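Local coordinates for hypothetical protein (Ralstonia eutropha, PDB 2OPK), which is of unknown function but carries a cupin fold and may be a sugar-phosphate isomerase related to mannose-6-phosphate isomerase, at residues E20-L25 and K32-I37; N39-P44 and A94-G99; E55-V60 and W104-C109; A64-E69 and C89-A94. One frame throughout, in Å; residues are numbered along the deposited sequence.

Contact 1. Residues E20-L25 and K32-I37; sequences EIFQPL and KIERII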
# COMPACT_ATOMS: atom_id res chain seq x y z
N GLU B 20 15.96 -0.01 -11.74
CA GLU B 20 14.81 -0.25 -10.86
C GLU B 20 14.41 -1.70 -10.90
O GLU B 20 14.54 -2.35 -11.94
CB GLU B 20 13.56 0.57 -11.25
CG GLU B 20 13.64 1.98 -10.86
CD GLU B 20 12.31 2.70 -10.95
OE1 GLU B 20 11.44 2.30 -11.75
OE2 GLU B 20 12.19 3.72 -10.25
N ILE B 21 13.95 -2.19 -9.75
CA ILE B 21 13.53 -3.56 -9.56
C ILE B 21 12.05 -3.60 -9.22
O ILE B 21 11.58 -2.81 -8.39
CB ILE B 21 14.39 -4.21 -8.42
CG1 ILE B 21 15.79 -4.48 -8.96
CG2 ILE B 21 13.76 -5.45 -7.86
CD1 ILE B 21 16.84 -4.68 -7.91
N PHE B 22 11.33 -4.52 -9.85
CA PHE B 22 9.94 -4.75 -9.58
C PHE B 22 9.73 -6.17 -9.11
O PHE B 22 10.30 -7.11 -9.68
CB PHE B 22 9.12 -4.51 -10.85
CG PHE B 22 9.16 -3.10 -11.34
CD1 PHE B 22 10.27 -2.62 -12.00
CD2 PHE B 22 8.06 -2.26 -11.20
CE1 PHE B 22 10.31 -1.31 -12.49
CE2 PHE B 22 8.13 -0.92 -11.63
CZ PHE B 22 9.23 -0.46 -12.28
N GLN B 23 8.90 -6.31 -8.07
CA GLN B 23 8.59 -7.62 -7.48
C GLN B 23 7.12 -7.68 -7.12
O GLN B 23 6.67 -6.93 -6.25
CB GLN B 23 9.44 -7.89 -6.25
CG GLN B 23 10.89 -8.05 -6.62
CD GLN B 23 11.77 -8.41 -5.46
OE1 GLN B 23 11.89 -7.63 -4.56
NE2 GLN B 23 12.43 -9.57 -5.52
N PRO B 24 6.36 -8.58 -7.76
CA PRO B 24 4.94 -8.67 -7.43
C PRO B 24 4.69 -9.30 -6.03
O PRO B 24 5.37 -10.20 -5.62
CB PRO B 24 4.38 -9.52 -8.55
CG PRO B 24 5.53 -10.37 -9.00
CD PRO B 24 6.75 -9.54 -8.81
N LEU B 25 3.70 -8.78 -5.33
CA LEU B 25 3.29 -9.29 -4.03
C LEU B 25 1.97 -10.04 -4.13
O LEU B 25 1.76 -10.99 -3.44
CB LEU B 25 3.14 -8.11 -3.06
CG LEU B 25 4.34 -7.17 -2.89
CD1 LEU B 25 4.06 -6.09 -1.89
CD2 LEU B 25 5.55 -7.96 -2.48
N LYS B 32 -2.73 -6.27 -9.81
CA LYS B 32 -1.39 -6.54 -9.39
C LYS B 32 -0.95 -5.57 -8.28
O LYS B 32 -1.13 -4.36 -8.40
CB LYS B 32 -0.44 -6.48 -10.60
CG LYS B 32 1.03 -6.58 -10.24
CD LYS B 32 1.91 -6.86 -11.45
CE LYS B 32 2.11 -5.61 -12.28
NZ LYS B 32 3.00 -5.91 -13.47
N ILE B 33 -0.40 -6.13 -7.22
CA ILE B 33 0.23 -5.37 -6.15
C ILE B 33 1.70 -5.71 -6.23
O ILE B 33 2.07 -6.90 -6.28
CB ILE B 33 -0.30 -5.76 -4.76
CG1 ILE B 33 -1.82 -5.59 -4.70
CG2 ILE B 33 0.33 -4.90 -3.66
CD1 ILE B 33 -2.43 -6.08 -3.33
N GLU B 34 2.54 -4.69 -6.22
CA GLU B 34 3.97 -4.89 -6.35
C GLU B 34 4.77 -3.87 -5.56
O GLU B 34 4.33 -2.75 -5.31
CB GLU B 34 4.40 -4.82 -7.83
CG GLU B 34 4.28 -3.43 -8.44
CD GLU B 34 4.61 -3.38 -9.91
OE1 GLU B 34 5.21 -4.36 -10.45
OE2 GLU B 34 4.25 -2.33 -10.52
N ARG B 35 5.98 -4.29 -5.23
CA ARG B 35 7.02 -3.45 -4.64
C ARG B 35 7.97 -2.98 -5.78
O ARG B 35 8.27 -3.77 -6.68
CB ARG B 35 7.78 -4.32 -3.67
CG ARG B 35 8.84 -3.69 -2.99
CD ARG B 35 9.41 -4.63 -1.97
NE ARG B 35 10.39 -5.61 -2.43
CZ ARG B 35 11.39 -6.04 -1.63
NH1 ARG B 35 11.51 -5.55 -0.41
NH2 ARG B 35 12.27 -6.94 -2.01
N ILE B 36 8.37 -1.72 -5.74
CA ILE B 36 9.34 -1.15 -6.68
C ILE B 36 10.50 -0.65 -5.84
O ILE B 36 10.28 -0.02 -4.78
CB ILE B 36 8.81 0.05 -7.48
CG1 ILE B 36 7.45 -0.28 -8.09
CG2 ILE B 36 9.87 0.49 -8.57
CD1 ILE B 36 6.69 0.93 -8.78
N ILE B 37 11.72 -0.97 -6.27
CA ILE B 37 12.92 -0.54 -5.57
C ILE B 37 13.73 0.35 -6.52
O ILE B 37 14.24 -0.13 -7.57
CB ILE B 37 13.80 -1.73 -5.12
CG1 ILE B 37 12.97 -2.78 -4.36
CG2 ILE B 37 14.98 -1.26 -4.28
CD1 ILE B 37 12.38 -2.29 -3.06
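Gln23 and Arg35 make the polar grip of this contact. Gln23 OE1 lies at the edge of the Arg35 guanidinium and accepts from Arg35 NH2 at 2.7 Å. The bond is nearly straight, and amide and guanidinium are almost coplanar, 20° apart. Arg35 NE reaches the same oxygen only weakly. The arginine gets there with CG anti to the backbone N and a bend at chi3 (83°). On the other side of the sheet, Phe22 packs against Ile36. Ile36 CG2 sits over one ring face, 4.0 Å from the Phe22 ring centroid, as a CH-pi contact. Ile36 CG1 lies 3.7 Å from Phe22 CE2. The Glu34 carboxylate comes to the ring edge, with OE1 3.6 Å from Phe22 CD2.

The backbone sets these pairs. Strands 21-24 and 32-37 run antiparallel, and Ile21-Ile37 and Gln23-Arg35 are hydrogen-bonded pairs. Ile37 N donates to Ile21 O at 2.8 Å. At the far end Leu25 N donates to Ile33 O at 2.7 Å. The segments belong to a beta hairpin of the five-stranded cupin sheet. Leu25 and Ile33 also pack on Trp56 of the second subunit.

Further out, Arg35 NH1 donates to the carbonyls of Leu9 and Ala11, which ties the N-terminal segment to this hairpin. Glu34 OE2 is hydrogen-bonded to His108 NE2. Neutral oxygens of Gln23, Leu9 and Ala11 thus accept from the buried guanidinium. Its charge is probably stabilised by these carbonyl dipoles, while the Glu34 carboxylate, paired with His108, probably favours a protonated imidazole.

Contact 2. Residues N39-P44 and A94-G99; sequences NGQASP and AWTDGG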
# COMPACT_ATOMS: atom_id res chain seq x y z
N ASN B 39 16.91 3.21 -6.82
CA ASN B 39 18.19 3.62 -6.24
C ASN B 39 18.69 4.81 -7.05
O ASN B 39 19.76 4.74 -7.67
CB ASN B 39 19.22 2.49 -6.30
CG ASN B 39 19.03 1.50 -5.18
OD1 ASN B 39 19.43 1.77 -4.05
ND2 ASN B 39 18.44 0.34 -5.51
N GLY B 40 17.89 5.88 -7.07
CA GLY B 40 18.30 7.12 -7.72
C GLY B 40 17.98 7.28 -9.18
O GLY B 40 18.30 8.33 -9.76
N GLN B 41 17.30 6.32 -9.78
CA GLN B 41 16.93 6.43 -11.19
C GLN B 41 15.74 7.35 -11.38
O GLN B 41 14.94 7.56 -10.45
CB GLN B 41 16.57 5.06 -11.82
CG GLN B 41 17.64 3.99 -11.63
CD GLN B 41 17.45 3.18 -10.35
OE1 GLN B 41 16.56 3.47 -9.58
NE2 GLN B 41 18.32 2.20 -10.11
N ALA B 42 15.63 7.89 -12.60
CA ALA B 42 14.50 8.68 -13.02
C ALA B 42 14.04 8.18 -14.40
O ALA B 42 14.79 7.54 -15.09
CB ALA B 42 14.90 10.15 -13.10
N SER B 43 12.81 8.46 -14.79
CA SER B 43 12.34 8.13 -16.13
C SER B 43 13.28 8.76 -17.19
O SER B 43 13.69 9.91 -17.05
CB SER B 43 10.92 8.64 -16.34
OG SER B 43 10.04 7.96 -15.50
N PRO B 44 13.67 7.99 -18.22
CA PRO B 44 14.56 8.60 -19.23
C PRO B 44 13.92 9.77 -19.96
O PRO B 44 12.70 9.88 -20.01
CB PRO B 44 14.82 7.46 -20.22
CG PRO B 44 13.83 6.38 -19.92
CD PRO B 44 13.35 6.58 -18.52
N ALA B 94 10.30 12.01 -12.14
CA ALA B 94 11.24 13.11 -12.33
C ALA B 94 12.58 12.83 -11.59
O ALA B 94 13.65 13.16 -12.10
CB ALA B 94 10.62 14.39 -11.87
N TRP B 95 12.51 12.20 -10.41
CA TRP B 95 13.73 11.81 -9.68
C TRP B 95 13.37 10.84 -8.57
O TRP B 95 12.21 10.75 -8.18
CB TRP B 95 14.45 13.03 -9.04
CG TRP B 95 13.74 13.62 -7.83
CD1 TRP B 95 13.90 13.24 -6.52
CD2 TRP B 95 12.74 14.66 -7.82
NE1 TRP B 95 13.06 13.96 -5.70
CE2 TRP B 95 12.33 14.84 -6.47
CE3 TRP B 95 12.15 15.45 -8.82
CZ2 TRP B 95 11.38 15.78 -6.10
CZ3 TRP B 95 11.20 16.38 -8.45
CH2 TRP B 95 10.83 16.54 -7.10
N THR B 96 14.38 10.14 -8.05
CA THR B 96 14.28 9.34 -6.83
C THR B 96 15.46 9.71 -5.94
O THR B 96 16.45 10.23 -6.41
CB THR B 96 14.20 7.79 -7.07
OG1 THR B 96 15.36 7.30 -7.78
CG2 THR B 96 12.96 7.44 -7.84
N ASP B 97 15.32 9.41 -4.64
CA ASP B 97 16.33 9.72 -3.64
C ASP B 97 17.72 9.27 -4.07
O ASP B 97 17.93 8.10 -4.49
CB ASP B 97 15.94 9.04 -2.31
CG ASP B 97 16.60 9.68 -1.11
OD1 ASP B 97 17.84 9.59 -0.98
OD2 ASP B 97 15.85 10.24 -0.28
N GLY B 98 18.67 10.20 -3.99
CA GLY B 98 20.07 9.94 -4.36
C GLY B 98 20.96 9.36 -3.25
O GLY B 98 22.13 9.04 -3.50
N GLY B 99 20.42 9.22 -2.05
CA GLY B 99 21.18 8.79 -0.91
C GLY B 99 20.79 7.46 -0.34
O GLY B 99 21.55 6.90 0.43
O HOH W 1 16.23 5.99 -4.48
O HOH W 2 16.81 10.66 -9.70
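The flat groups that meet here are peptide and amide planes. The Gln41 carbonyl is met in its own plane. Thr96 OG1 donates to Gln41 O along a lone pair, at 2.7 Å. The Gln41 side-chain amide turns back on its own loop. Asn39 N approaches Gln41 OE1 from above the carbonyl plane, 30° out of it, at 2.8 Å. Gln41 NE2 donates to Pro18 O.

Thr96 carries the contact. Its OG1 takes the crowded position between the backbone N and the carbonyl carbon (chi1 59°), which leaves CG2 beside the backbone N. Both branches face the Gln41 carbonyl. Gly40 passes very close, with its CA 2.9 Å from Thr96 OG1. Its positive phi (89°) suits a glycine. Ala42 CB rests on Ala94 O at 3.4 Å.

Two waters complete the joint. Water 2 donates to Gly40 O at 2.8 Å and accepts from Thr96 N. Water 1 probably donates to Asp97 O and accepts weakly from Gly40 N.

Asp97 OD1 accepts from Gly99 N with its anti lone pair, and Asp97 OD2 is hydrogen-bonded to Ser63 OG. The contact joins the loop after strand 31-38 to the end of strand 91-96 at the surface of the cupin domain. Its motifs are an Asx turn at Asp97 and a classic beta bulge, in which Ala94 and Trp95 both face Gly65.

Contact 3. Residues E55-V60 and W104-C109; sequences EWVMVV and WLAVHC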
# COMPACT_ATOMS: atom_id res chain seq x y z
N GLU B 55 -3.43 3.09 -11.88
CA GLU B 55 -2.33 2.80 -10.96
C GLU B 55 -2.50 3.66 -9.71
O GLU B 55 -2.91 4.83 -9.81
CB GLU B 55 -0.97 3.08 -11.61
CG GLU B 55 0.22 2.71 -10.69
CD GLU B 55 1.59 2.93 -11.31
OE1 GLU B 55 1.67 3.23 -12.54
OE2 GLU B 55 2.60 2.80 -10.55
N TRP B 56 -2.22 3.07 -8.56
CA TRP B 56 -2.21 3.74 -7.26
C TRP B 56 -0.81 3.45 -6.75
O TRP B 56 -0.41 2.30 -6.69
CB TRP B 56 -3.30 3.18 -6.33
CG TRP B 56 -3.29 3.87 -4.98
CD1 TRP B 56 -4.00 4.98 -4.62
CD2 TRP B 56 -2.49 3.53 -3.84
NE1 TRP B 56 -3.68 5.35 -3.33
CE2 TRP B 56 -2.75 4.49 -2.84
CE3 TRP B 56 -1.58 2.51 -3.57
CZ2 TRP B 56 -2.14 4.45 -1.61
CZ3 TRP B 56 -0.97 2.48 -2.33
CH2 TRP B 56 -1.25 3.44 -1.38
N VAL B 57 -0.04 4.47 -6.42
CA VAL B 57 1.37 4.26 -6.07
C VAL B 57 1.77 5.15 -4.93
O VAL B 57 1.39 6.32 -4.88
CB VAL B 57 2.30 4.48 -7.32
CG1 VAL B 57 2.16 5.92 -7.91
CG2 VAL B 57 3.73 4.17 -6.99
N MSE B 58 2.53 4.58 -3.99
CA MSE B 58 2.96 5.29 -2.81
C MSE B 58 4.43 5.08 -2.50
O MSE B 58 4.95 3.98 -2.63
CB MSE B 58 2.16 4.79 -1.60
CG MSE B 58 2.37 5.60 -0.30
SE MSE B 58 1.27 4.91 1.19
CE MSE B 58 1.75 3.20 1.08
N VAL B 59 5.07 6.14 -2.02
CA VAL B 59 6.47 6.06 -1.52
C VAL B 59 6.37 5.59 -0.10
O VAL B 59 5.66 6.18 0.70
CB VAL B 59 7.18 7.42 -1.55
CG1 VAL B 59 8.57 7.29 -0.97
CG2 VAL B 59 7.21 7.98 -3.00
N VAL B 60 7.07 4.51 0.22
CA VAL B 60 7.07 3.92 1.56
C VAL B 60 8.38 4.22 2.30
O VAL B 60 8.39 4.35 3.54
CB VAL B 60 6.79 2.40 1.48
CG1 VAL B 60 6.48 1.86 2.81
CG2 VAL B 60 5.58 2.14 0.61
N TRP B 104 8.67 1.61 -3.13
CA TRP B 104 7.29 2.00 -3.45
C TRP B 104 6.38 0.81 -3.35
O TRP B 104 6.82 -0.33 -3.47
CB TRP B 104 7.15 2.44 -4.89
CG TRP B 104 8.16 3.39 -5.46
CD1 TRP B 104 9.46 3.14 -5.71
CD2 TRP B 104 7.92 4.74 -5.90
NE1 TRP B 104 10.06 4.24 -6.28
CE2 TRP B 104 9.13 5.24 -6.40
CE3 TRP B 104 6.79 5.57 -5.90
CZ2 TRP B 104 9.24 6.53 -6.93
CZ3 TRP B 104 6.89 6.84 -6.43
CH2 TRP B 104 8.11 7.32 -6.93
N LEU B 105 5.09 1.10 -3.18
CA LEU B 105 4.03 0.10 -3.25
C LEU B 105 3.13 0.57 -4.36
O LEU B 105 2.71 1.73 -4.35
CB LEU B 105 3.25 0.02 -1.94
CG LEU B 105 2.17 -1.05 -1.90
CD1 LEU B 105 2.77 -2.47 -1.92
CD2 LEU B 105 1.35 -0.85 -0.65
N ALA B 106 2.88 -0.30 -5.33
CA ALA B 106 2.11 0.06 -6.50
C ALA B 106 0.99 -0.95 -6.75
O ALA B 106 1.19 -2.16 -6.61
CB ALA B 106 3.02 0.19 -7.71
N VAL B 107 -0.19 -0.42 -7.11
CA VAL B 107 -1.36 -1.25 -7.40
C VAL B 107 -1.85 -0.89 -8.79
O VAL B 107 -2.04 0.27 -9.10
CB VAL B 107 -2.50 -1.10 -6.37
CG1 VAL B 107 -3.67 -2.10 -6.64
CG2 VAL B 107 -1.95 -1.27 -4.92
N HIS B 108 -2.01 -1.92 -9.61
CA HIS B 108 -2.51 -1.81 -10.95
C HIS B 108 -3.84 -2.51 -11.01
O HIS B 108 -3.97 -3.63 -10.58
CB HIS B 108 -1.49 -2.47 -11.90
CG HIS B 108 -0.13 -1.82 -11.87
ND1 HIS B 108 0.20 -0.72 -12.65
CD2 HIS B 108 0.97 -2.10 -11.13
CE1 HIS B 108 1.45 -0.38 -12.40
NE2 HIS B 108 1.94 -1.20 -11.50
N CYS B 109 -4.85 -1.82 -11.52
CA CYS B 109 -6.18 -2.40 -11.60
C CYS B 109 -6.99 -1.81 -12.75
O CYS B 109 -6.58 -0.81 -13.37
CB CYS B 109 -6.89 -2.17 -10.28
SG CYS B 109 -7.25 -0.47 -9.95
O HOH W 3 4.34 0.87 -11.28
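The Trp104 indole is the main bump on the face of Glu55, Val57, Val59, Ala106 and His108. Val59 CG2 lies over one face of the indole, 4.0 Å from the centroid of its six-membered ring, a CH-pi contact. Val57 CG2, anti to the backbone N, meets the same ring obliquely, 3.5 Å from Trp104 CE3. Ala106 CB touches Val57 CG2, and Glu55 OE2 lies 3.9 Å from Ala106 CB. Trp104 NE1 is hydrogen-bonded to Ser38 OG on strand 31-38.

Further along this face, Glu55 lies alongside His108. Glu55 CG is anti to the backbone N (chi1 -176°) and the chain runs on extended. This brings its CD 3.5 Å from His108 CE1, with carboxylate and ring planes 38° apart. Water 3 donates to Glu55 OE2 at 2.7 Å and accepts weakly from His108 NE2, which is also hydrogen-bonded to Glu34 OE2.

The opposite face is formed by Trp56, selenomethionine Met58, Leu105 and Val107. Val107 CG2 nestles against Trp56 CE3 at 4.0 Å. This face meets the second subunit: Trp56 packs on its Ile33 and Leu105 on its Leu105. Separately, Val60 crosses Leu105 obliquely, CG2 to CB.

Four backbone bonds join the strands, among them Val107 N to Trp56 O at 2.8 Å. The strands are antiparallel neighbours in the five-stranded sheet of a cupin beta-barrel, one face turned to its interior, the other to the dimer interface.

Contact 4. Residues A64-E69 and C89-A94; sequences AGIECE and CRHRVA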
# COMPACT_ATOMS: atom_id res chain seq x y z
N ALA B 64 10.93 10.88 -3.74
CA ALA B 64 10.81 10.99 -5.18
C ALA B 64 10.07 12.25 -5.63
O ALA B 64 9.55 13.03 -4.82
CB ALA B 64 10.04 9.71 -5.73
N GLY B 65 10.05 12.42 -6.93
CA GLY B 65 9.22 13.39 -7.60
C GLY B 65 8.60 12.67 -8.78
O GLY B 65 9.25 11.86 -9.42
N ILE B 66 7.31 12.93 -9.01
CA ILE B 66 6.56 12.42 -10.13
C ILE B 66 5.84 13.56 -10.81
O ILE B 66 5.22 14.38 -10.14
CB ILE B 66 5.50 11.40 -9.69
CG1 ILE B 66 6.17 10.11 -9.25
CG2 ILE B 66 4.50 11.10 -10.84
CD1 ILE B 66 5.24 8.92 -9.11
N GLU B 67 5.87 13.56 -12.13
CA GLU B 67 5.12 14.50 -12.94
C GLU B 67 3.98 13.84 -13.73
O GLU B 67 4.20 12.88 -14.48
CB GLU B 67 6.05 15.15 -13.96
CG GLU B 67 5.41 16.33 -14.67
CD GLU B 67 6.35 17.03 -15.63
OE1 GLU B 67 7.59 16.88 -15.51
OE2 GLU B 67 5.83 17.73 -16.52
N CYS B 68 2.77 14.37 -13.57
CA CYS B 68 1.64 13.95 -14.37
C CYS B 68 1.49 14.95 -15.48
O CYS B 68 1.64 16.15 -15.25
CB CYS B 68 0.37 13.92 -13.55
SG CYS B 68 0.38 12.67 -12.34
N GLU B 69 1.22 14.48 -16.69
CA GLU B 69 1.10 15.37 -17.85
C GLU B 69 -0.03 16.38 -17.62
O GLU B 69 -1.08 16.05 -17.05
CB GLU B 69 0.81 14.56 -19.11
CG GLU B 69 1.14 15.31 -20.38
CD GLU B 69 1.18 14.38 -21.58
OE1 GLU B 69 0.17 13.68 -21.79
OE2 GLU B 69 2.24 14.36 -22.27
N CYS B 89 -3.80 8.50 -18.31
CA CYS B 89 -3.15 9.73 -17.82
C CYS B 89 -1.69 9.40 -17.79
O CYS B 89 -1.32 8.40 -17.21
CB CYS B 89 -3.57 10.11 -16.41
SG CYS B 89 -2.48 11.40 -15.67
N ARG B 90 -0.88 10.23 -18.42
CA ARG B 90 0.53 9.96 -18.57
C ARG B 90 1.33 10.55 -17.43
O ARG B 90 0.97 11.61 -16.91
CB ARG B 90 1.05 10.45 -19.93
CG ARG B 90 0.27 9.87 -21.14
CD ARG B 90 1.15 9.75 -22.39
NE ARG B 90 1.78 11.00 -22.84
CZ ARG B 90 2.80 11.07 -23.72
NH1 ARG B 90 3.33 9.98 -24.25
NH2 ARG B 90 3.32 12.25 -24.06
N HIS B 91 2.38 9.84 -17.02
CA HIS B 91 3.20 10.30 -15.93
C HIS B 91 4.64 9.79 -16.07
O HIS B 91 4.96 8.91 -16.87
CB HIS B 91 2.54 9.96 -14.57
CG HIS B 91 2.75 8.54 -14.11
ND1 HIS B 91 2.10 7.46 -14.67
CD2 HIS B 91 3.53 8.04 -13.13
CE1 HIS B 91 2.48 6.35 -14.07
NE2 HIS B 91 3.36 6.68 -13.13
N ARG B 92 5.53 10.42 -15.33
CA ARG B 92 6.92 10.05 -15.34
C ARG B 92 7.52 10.29 -13.97
O ARG B 92 6.97 11.07 -13.20
CB ARG B 92 7.70 10.85 -16.41
CG ARG B 92 7.61 12.38 -16.28
CD ARG B 92 8.41 13.08 -17.39
NE ARG B 92 9.83 13.19 -17.05
CZ ARG B 92 10.80 12.36 -17.45
NH1 ARG B 92 10.59 11.36 -18.30
NH2 ARG B 92 12.04 12.59 -17.02
N VAL B 93 8.63 9.61 -13.69
CA VAL B 93 9.38 9.79 -12.48
C VAL B 93 10.44 10.84 -12.77
O VAL B 93 11.34 10.62 -13.59
CB VAL B 93 10.00 8.46 -11.99
CG1 VAL B 93 10.84 8.68 -10.76
CG2 VAL B 93 8.88 7.47 -11.71
N ALA B 94 10.30 12.01 -12.14
CA ALA B 94 11.24 13.11 -12.33
C ALA B 94 12.58 12.83 -11.59
O ALA B 94 13.65 13.16 -12.10
CB ALA B 94 10.62 14.39 -11.87
O HOH W 4 9.73 15.12 -15.06
O HOH W 5 -1.90 12.61 -20.05
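Strands 64-68 and 91-94 are antiparallel neighbours in the smaller sheet of the cupin beta-barrel. Glu67 and Arg92 form the hydrogen-bonded pair at the middle. Glu67 N donates to Arg92 O nearly along the C=O axis, and Arg92 N donates to Glu67 O. Both bonds are 2.9 Å long. Toward the end of the ladder, Glu69 N donates to Arg90 O from above the carbonyl plane, at an almost straight 175°. At the other end Ala94 N reaches Gly65 O from well above the carbonyl plane, and its bond is more bent, 134° at the hydrogen.

The two acidic side chains are satisfied differently. Glu69 forms a salt bridge with Arg90: the extended Glu69 chain lays its carboxylate at the guanidinium edge, and Arg90 NH2 donates to the syn lone pair of Glu69 OE2 at 3.0 Å. Arg90 NE adds weak bonds to both carboxylate oxygens. The planes are 43° apart. Water 5 donates to Glu69 OE1 and accepts from Arg90 N. Arg90 also makes a cation-pi contact with Trp48.

Glu67 does not touch the Arg92 charge directly. Water 4 donates to Glu67 OE1 and accepts from Arg92 NE, each at 2.8 Å. The other Arg92 nitrogens are taken by carbonyls: NH1 by Phe47 and Pro44, NH2 by Ser43. On the opposite face Ile66, Cys68, His91 and Val93 are buried. There His91 CG takes the crowded position between backbone N and carbonyl carbon, and Ile66 CG2 meets the ring edge 3.9 Å from His91 CD2.

Contacts 1 and 3 lie in the five-stranded sheet, with centres about 9 Å apart. Neighbouring strands 31-38 and 102-109 join them. Contact 4 lies in the three-stranded sheet, its centre about 18 Å from that of contact 1 and on the opposite side of the chain's centre. Contact 2 shares Ala94 and strand 91-96 with contact 4. Along the chain, contact 1 closes first. Contacts 2 and 3 then interleave, and contact 4 falls within the spans of both. Trp104 touches Ala64, Ile66 and Thr96 and thus packs the two sheets together across the barrel interior. Contacts 1, 3 and 4 also touch the second subunit, so strands that form the barrel also contribute to the subunit interface.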